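Local atomic coordinates of putative DNA-binding protein (Ralstonia eutropha, PDB entry 3HWU), a protein that is of unknown function but carries a Plants and Prokaryotes Conserved (PCC, DUF296) domain and has been named a putative DNA-binding protein. Residues A[43-49]-A[114-120]; A[90-94]-A[105-109]. All coordinates share one frame. Residue numbers count along the deposited sequence, not the author numbering.

Contact 1. Residues A[43-49]-A[114-120]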
ATOM      1  N   PHE A  43      -5.690   3.894  -6.031  1.00  7.19           N
ATOM      2  CA  PHE A  43      -5.702   4.466  -4.697  1.00  7.20           C
ATOM      3  C   PHE A  43      -5.117   3.549  -3.660  1.00  7.04           C
ATOM      4  O   PHE A  43      -5.082   2.331  -3.826  1.00  7.38           O
ATOM      5  CB  PHE A  43      -7.136   4.925  -4.299  1.00  8.17           C
ATOM      6  CG  PHE A  43      -8.184   3.841  -4.285  1.00  7.40           C
ATOM      7  CD1 PHE A  43      -8.363   3.041  -3.192  1.00  8.88           C
ATOM      8  CD2 PHE A  43      -9.008   3.615  -5.372  1.00  8.91           C
ATOM      9  CE1 PHE A  43      -9.296   2.020  -3.187  1.00  9.34           C
ATOM     10  CE2 PHE A  43      -9.946   2.624  -5.357  1.00  9.87           C
ATOM     11  CZ  PHE A  43     -10.099   1.825  -4.245  1.00  9.71           C
ATOM     12  N   VAL A  44      -4.703   4.177  -2.553  1.00  7.59           N
ATOM     13  CA  VAL A  44      -4.337   3.489  -1.320  1.00  7.11           C
ATOM     14  C   VAL A  44      -4.983   4.243  -0.149  1.00  7.15           C
ATOM     15  O   VAL A  44      -5.385   5.392  -0.293  1.00  9.09           O
ATOM     16  CB  VAL A  44      -2.815   3.394  -1.073  1.00  8.37           C
ATOM     17  CG1 VAL A  44      -2.142   2.477  -2.129  1.00  9.99           C
ATOM     18  CG2 VAL A  44      -2.154   4.752  -1.068  1.00 10.53           C
ATOM     19  N   GLY A  45      -5.139   3.599   1.000  1.00  8.16           N
ATOM     20  CA  GLY A  45      -5.710   4.266   2.139  1.00  8.49           C
ATOM     21  C   GLY A  45      -5.536   3.523   3.450  1.00  7.61           C
ATOM     22  O   GLY A  45      -5.045   2.397   3.463  1.00  8.49           O
ATOM     23  N   ILE A  46      -5.938   4.193   4.540  1.00  8.02           N
ATOM     24  CA  ILE A  46      -5.902   3.646   5.896  1.00  7.79           C
ATOM     25  C   ILE A  46      -7.117   4.191   6.629  1.00  8.06           C
ATOM     26  O   ILE A  46      -7.743   5.164   6.198  1.00  9.07           O
ATOM     27  CB  ILE A  46      -4.639   4.024   6.714  1.00  8.37           C
ATOM     28  CG1 ILE A  46      -4.422   5.552   6.793  1.00  9.80           C
ATOM     29  CG2 ILE A  46      -3.424   3.318   6.155  1.00  9.35           C
ATOM     30  CD1 ILE A  46      -3.359   6.007   7.796  1.00 11.41           C
ATOM     31  N   GLY A  47      -7.481   3.551   7.737  1.00  8.34           N
ATOM     32  CA  GLY A  47      -8.518   4.138   8.602  1.00  9.88           C
ATOM     33  C   GLY A  47      -8.973   3.177   9.671  1.00  9.23           C
ATOM     34  O   GLY A  47      -8.302   2.182   9.893  1.00 11.54           O
ATOM     35  N   PHE A  48     -10.084   3.469  10.323  1.00  9.47           N
ATOM     36  CA  PHE A  48     -10.666   2.636  11.371  1.00  9.07           C
ATOM     37  C   PHE A  48     -12.113   2.390  11.003  1.00  9.17           C
ATOM     38  O   PHE A  48     -12.845   3.351  10.748  1.00  9.69           O
ATOM     39  CB  PHE A  48     -10.615   3.312  12.741  1.00  9.84           C
ATOM     40  CG  PHE A  48     -11.144   2.461  13.845  1.00 11.21           C
ATOM     41  CD1 PHE A  48     -10.418   1.393  14.286  1.00 12.78           C
ATOM     42  CD2 PHE A  48     -12.369   2.703  14.355  1.00 13.93           C
ATOM     43  CE1 PHE A  48     -10.929   0.575  15.307  1.00 14.01           C
ATOM     44  CE2 PHE A  48     -12.890   1.929  15.384  1.00 15.74           C
ATOM     45  CZ  PHE A  48     -12.195   0.872  15.816  1.00 14.12           C
HETATM   46  N   MSE A  49     -12.476   1.109  10.922  1.00  8.70           N
HETATM   47  CA  MSE A  49     -13.782   0.673  10.402  1.00  9.23           C
HETATM   48  C   MSE A  49     -14.689   0.075  11.474  1.00 10.14           C
HETATM   49  O   MSE A  49     -14.282  -0.807  12.215  1.00 11.41           O
HETATM   50  CB  MSE A  49     -13.565  -0.376   9.341  1.00  9.73           C
HETATM   51  CG  MSE A  49     -12.691   0.082   8.165  1.00 10.11           C
HETATM   52 SE   MSE A  49     -13.393   1.597   7.230  0.75  8.97          SE
HETATM   53  CE  MSE A  49     -11.706   2.362   6.766  1.00 13.29           C
ATOM     54  N   GLY A 114     -15.659   3.752  11.271  1.00 10.12           N
ATOM     55  CA  GLY A 114     -16.115   3.717  12.648  1.00 11.40           C
ATOM     56  C   GLY A 114     -15.807   4.981  13.391  1.00 11.55           C
ATOM     57  O   GLY A 114     -15.879   6.091  12.845  1.00 12.89           O
ATOM     58  N   THR A 115     -15.452   4.828  14.653  1.00 13.93           N
ATOM     59  CA  THR A 115     -15.110   6.016  15.440  1.00 15.26           C
ATOM     60  C   THR A 115     -13.653   6.432  15.110  1.00 14.75           C
ATOM     61  O   THR A 115     -12.692   6.190  15.836  1.00 16.70           O
ATOM     62  CB  THR A 115     -15.335   5.774  16.895  1.00 17.94           C
ATOM     63  OG1 THR A 115     -14.546   4.675  17.269  1.00 18.25           O
ATOM     64  CG2 THR A 115     -16.825   5.484  17.208  1.00 18.77           C
ATOM     65  N   GLY A 116     -13.521   7.046  13.946  1.00 14.14           N
ATOM     66  CA  GLY A 116     -12.217   7.332  13.362  1.00 13.22           C
ATOM     67  C   GLY A 116     -12.432   8.034  12.051  1.00 11.23           C
ATOM     68  O   GLY A 116     -13.433   8.750  11.863  1.00 12.44           O
ATOM     69  N   SER A 117     -11.516   7.774  11.109  1.00 10.18           N
ATOM     70  CA  SER A 117     -11.579   8.380   9.766  1.00  9.96           C
ATOM     71  C   SER A 117     -11.006   7.395   8.754  1.00  9.41           C
ATOM     72  O   SER A 117     -10.539   6.316   9.142  1.00 10.27           O
ATOM     73  CB  SER A 117     -10.799   9.700   9.741  1.00 10.12           C
ATOM     74  OG  SER A 117      -9.450   9.502  10.070  1.00 11.72           O
ATOM     75  N   CYS A 118     -11.009   7.761   7.486  1.00  9.00           N
ATOM     76  CA  CYS A 118     -10.348   6.983   6.445  1.00  9.24           C
ATOM     77  C   CYS A 118      -9.676   7.975   5.501  1.00  8.86           C
ATOM     78  O   CYS A 118     -10.370   8.801   4.899  1.00 10.25           O
ATOM     79  CB  CYS A 118     -11.353   6.058   5.723  1.00  9.77           C
ATOM     80  SG  CYS A 118     -10.659   5.160   4.356  1.00 10.02           S
ATOM     81  N   GLU A 119      -8.353   7.883   5.372  1.00  8.36           N
ATOM     82  CA  GLU A 119      -7.547   8.713   4.485  1.00  8.70           C
ATOM     83  C   GLU A 119      -7.315   7.923   3.208  1.00  7.74           C
ATOM     84  O   GLU A 119      -6.870   6.785   3.278  1.00  9.03           O
ATOM     85  CB  GLU A 119      -6.202   9.059   5.109  1.00  9.37           C
ATOM     86  CG  GLU A 119      -6.302   9.835   6.413  1.00 10.05           C
ATOM     87  CD  GLU A 119      -4.980  10.020   7.131  1.00 10.41           C
ATOM     88  OE1 GLU A 119      -3.940   9.642   6.575  1.00 10.82           O
ATOM     89  OE2 GLU A 119      -5.005  10.575   8.247  1.00 11.38           O
ATOM     90  N   ILE A 120      -7.632   8.512   2.050  1.00  7.97           N
ATOM     91  CA  ILE A 120      -7.518   7.820   0.768  1.00  7.80           C
ATOM     92  C   ILE A 120      -6.758   8.705  -0.202  1.00  7.54           C
ATOM     93  O   ILE A 120      -7.199   9.838  -0.495  1.00  8.73           O
ATOM     94  CB  ILE A 120      -8.886   7.420   0.152  1.00  7.64           C
ATOM     95  CG1 ILE A 120      -9.780   6.712   1.174  1.00  9.62           C
ATOM     96  CG2 ILE A 120      -8.642   6.536  -1.092  1.00  9.20           C
ATOM     97  CD1 ILE A 120     -11.240   6.554   0.719  1.00 10.37           C
TER
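How neighbouring strands of an antiparallel sheet, 40-49 and 117-125, are held together mainly by their backbones, and stay joined where 114-120 turns a corner, can be followed here from three residues: F48, I46 and E119. I46 and E119 form the central hydrogen-bonded pair, I46 N to E119 O at 3.0 Å and E119 N to I46 O at 2.9 Å, flanked by non-hydrogen-bonded pairs G45–I120 and G47–C118 (strand axes 4.6 Å apart, 178°). G47 CA lies 3.0 Å from S117 O, and a CB on G45 or G47 would collide with the opposite backbone.

Toward the C-terminal end of 43-49, F48 spans the corner. Its N bonds to S117 O at 3.1 Å, while its O accepts a hydrogen bond from G114 N (2.9 Å), beyond the inverse gamma turn centred on T115. The ring reaches T115, its CE2 3.7 Å from OG1.

On the face of C118 and I120, covered by helix 25-35, whose V25 touches M49 and I120, the selenomethionine M49 brings its CE to 3.8 Å from C118 SG. On the opposite face, I46 CD1 lies 3.9 Å from E119 OE1, but the carboxylate is hydrogen-bonded to S80 and H91 and in a salt bridge with R131, all of the second subunit. The chemistry thus implies an apolar interior face and an opposite one with a buried carboxylate whose polar partners come from another subunit.

Contact 2. Residues A[90-94]-A[105-109]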
ATOM      1  N   ILE A  90     -15.483  -0.049  -8.542  1.00 12.46           N
ATOM      2  CA  ILE A  90     -14.350   0.046  -7.612  1.00 12.49           C
ATOM      3  C   ILE A  90     -13.853  -1.381  -7.358  1.00 12.79           C
ATOM      4  O   ILE A  90     -14.619  -2.303  -7.063  1.00 16.53           O
ATOM      5  CB  ILE A  90     -14.763   0.723  -6.274  1.00 14.34           C
ATOM      6  CG1 ILE A  90     -15.449   2.064  -6.445  1.00 14.94           C
ATOM      7  CG2 ILE A  90     -13.582   0.919  -5.346  1.00 15.22           C
ATOM      8  CD1 ILE A  90     -14.699   3.092  -7.238  1.00 16.99           C
ATOM      9  N   HIS A  91     -12.551  -1.579  -7.423  1.00 11.34           N
ATOM     10  CA  HIS A  91     -11.897  -2.844  -7.139  1.00 11.12           C
ATOM     11  C   HIS A  91     -10.937  -2.554  -6.016  1.00  9.87           C
ATOM     12  O   HIS A  91      -9.955  -1.823  -6.200  1.00 11.63           O
ATOM     13  CB  HIS A  91     -11.131  -3.351  -8.354  1.00 12.27           C
ATOM     14  CG  HIS A  91     -10.478  -4.658  -8.147  1.00 12.52           C
ATOM     15  ND1 HIS A  91      -9.476  -5.142  -8.965  1.00 14.24           N
ATOM     16  CD2 HIS A  91     -10.690  -5.602  -7.202  1.00 15.70           C
ATOM     17  CE1 HIS A  91      -9.132  -6.348  -8.545  1.00 17.38           C
ATOM     18  NE2 HIS A  91      -9.858  -6.649  -7.477  1.00 15.79           N
ATOM     19  N   ALA A  92     -11.220  -3.066  -4.825  1.00  9.41           N
ATOM     20  CA  ALA A  92     -10.422  -2.729  -3.671  1.00  9.29           C
ATOM     21  C   ALA A  92     -10.127  -3.993  -2.847  1.00  9.07           C
ATOM     22  O   ALA A  92     -11.003  -4.838  -2.647  1.00  8.65           O
ATOM     23  CB  ALA A  92     -11.132  -1.681  -2.770  1.00 11.67           C
ATOM     24  N   HIS A  93      -8.919  -4.034  -2.303  1.00  8.78           N
ATOM     25  CA  HIS A  93      -8.512  -5.028  -1.316  1.00  8.08           C
ATOM     26  C   HIS A  93      -8.130  -4.282  -0.036  1.00  8.47           C
ATOM     27  O   HIS A  93      -7.720  -3.108  -0.065  1.00  8.87           O
ATOM     28  CB  HIS A  93      -7.326  -5.869  -1.806  1.00 10.01           C
ATOM     29  CG  HIS A  93      -7.633  -6.779  -2.958  1.00  9.99           C
ATOM     30  ND1 HIS A  93      -6.727  -7.711  -3.401  1.00 14.95           N
ATOM     31  CD2 HIS A  93      -8.719  -6.924  -3.749  1.00 11.50           C
ATOM     32  CE1 HIS A  93      -7.276  -8.428  -4.360  1.00 13.93           C
ATOM     33  NE2 HIS A  93      -8.493  -7.989  -4.577  1.00 11.52           N
ATOM     34  N   GLY A  94      -8.155  -4.988   1.092  1.00  8.88           N
ATOM     35  CA  GLY A  94      -7.742  -4.423   2.340  1.00 10.26           C
ATOM     36  C   GLY A  94      -7.164  -5.433   3.301  1.00  8.80           C
ATOM     37  O   GLY A  94      -7.384  -6.619   3.155  1.00 10.13           O
ATOM     38  N   GLY A 105      -8.066 -10.109   5.770  1.00 10.79           N
ATOM     39  CA  GLY A 105      -8.602  -9.283   4.718  1.00 11.85           C
ATOM     40  C   GLY A 105      -8.682 -10.002   3.391  1.00 11.56           C
ATOM     41  O   GLY A 105      -8.985 -11.210   3.352  1.00 12.53           O
ATOM     42  N   GLY A 106      -8.450  -9.264   2.317  1.00 11.04           N
ATOM     43  CA  GLY A 106      -8.633  -9.729   0.957  1.00 10.30           C
ATOM     44  C   GLY A 106      -9.469  -8.771   0.151  1.00  9.64           C
ATOM     45  O   GLY A 106      -9.317  -7.537   0.269  1.00 11.05           O
ATOM     46  N   HIS A 107     -10.298  -9.334  -0.718  1.00  9.64           N
ATOM     47  CA  HIS A 107     -11.180  -8.564  -1.600  1.00  9.12           C
ATOM     48  C   HIS A 107     -12.322  -7.939  -0.799  1.00  9.34           C
ATOM     49  O   HIS A 107     -13.086  -8.653  -0.152  1.00 10.50           O
ATOM     50  CB  HIS A 107     -11.735  -9.531  -2.663  1.00 11.26           C
ATOM     51  CG  HIS A 107     -12.711  -8.926  -3.606  1.00 13.09           C
ATOM     52  ND1 HIS A 107     -12.402  -8.664  -4.919  1.00 16.50           N
ATOM     53  CD2 HIS A 107     -14.012  -8.605  -3.444  1.00 15.53           C
ATOM     54  CE1 HIS A 107     -13.462  -8.136  -5.510  1.00 16.11           C
ATOM     55  NE2 HIS A 107     -14.448  -8.074  -4.633  1.00 17.22           N
ATOM     56  N   LEU A 108     -12.440  -6.609  -0.863  1.00  9.54           N
ATOM     57  CA  LEU A 108     -13.464  -5.890  -0.154  1.00  9.66           C
ATOM     58  C   LEU A 108     -14.799  -5.921  -0.884  1.00 10.42           C
ATOM     59  O   LEU A 108     -14.885  -5.591  -2.074  1.00 11.12           O
ATOM     60  CB  LEU A 108     -13.056  -4.421   0.086  1.00  9.45           C
ATOM     61  CG  LEU A 108     -12.050  -4.205   1.208  1.00  9.39           C
ATOM     62  CD1 LEU A 108     -11.344  -2.845   1.033  1.00 10.76           C
ATOM     63  CD2 LEU A 108     -12.762  -4.286   2.611  1.00 11.27           C
ATOM     64  N   LEU A 109     -15.849  -6.259  -0.137  1.00 10.70           N
ATOM     65  CA  LEU A 109     -17.241  -6.081  -0.615  1.00 11.49           C
ATOM     66  C   LEU A 109     -17.827  -4.793  -0.101  1.00 11.92           C
ATOM     67  O   LEU A 109     -18.661  -4.199  -0.762  1.00 14.29           O
ATOM     68  CB  LEU A 109     -18.094  -7.257  -0.182  1.00 12.11           C
ATOM     69  CG  LEU A 109     -17.647  -8.621  -0.737  1.00 13.37           C
ATOM     70  CD1 LEU A 109     -18.528  -9.751  -0.168  1.00 14.64           C
ATOM     71  CD2 LEU A 109     -17.649  -8.632  -2.267  1.00 16.54           C
TER
HETATM   72  O   HOH W   1     -13.632  -4.542  -4.487  1.00 17.36           O
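Strands 87-97 and 103-114 form a β-hairpin whose regular pairing ends within this contact. G94 and G106 make a hydrogen-bonded antiparallel pair, G94 N to G106 O at 2.9 Å and G106 N to G94 O at 3.0 Å; H93 and H107 follow as a non-hydrogen-bonded pair. The chain turns corners at H107 and L109; between A92 and L108 one link is direct, L108 N to A92 O at 2.9 Å, and the other runs through a water, 2.8 Å from A92 N and 2.9 Å from L108 O. At G105 and G106 a CB would run into the carbonyl oxygen of the preceding residue.

L108 turns inward, its CD1 4.0 Å from A92 CB. On the other face the H107 ring meets those of H91 and H93 rim to rim. H91 NE2, H93 NE2 and H107 ND1 converge on a vacant point that could be an empty metal site, though none is bound here.

H91 ND1 bonds to the E119 carboxylate and H93 ND1 to the backbone O of M74, both of the third subunit; H107 stacks on F64 of its own chain. Behind them A92 packs on L26 of helix 25-35, while L108 meets M77 of strand 72-84, which flanks strand 87-97.

How the contacts relate
Both contacts are buried and belong to one antiparallel sheet, where strand 72-84 separates strand 40-49 of contact 1 from strand 87-97 of contact 2. Contact 2, a local hairpin nearer the centre of the chain, is nested within the longer loop closed by contact 1, and strand 103-114 enters both, through G114 and 105-109. They meet at F43, whose CZ lies 3.8 Å from I90 CG2 and 3.9 Å from A92 CB. Contact 1 pairs one apolar face with a carboxylate, contact 2 one with a histidine cluster. In the three-chain assembly these polar faces are complementary: E119 of one subunit bonds to H91 of another, so the intersubunit interface joins the two kinds of contact.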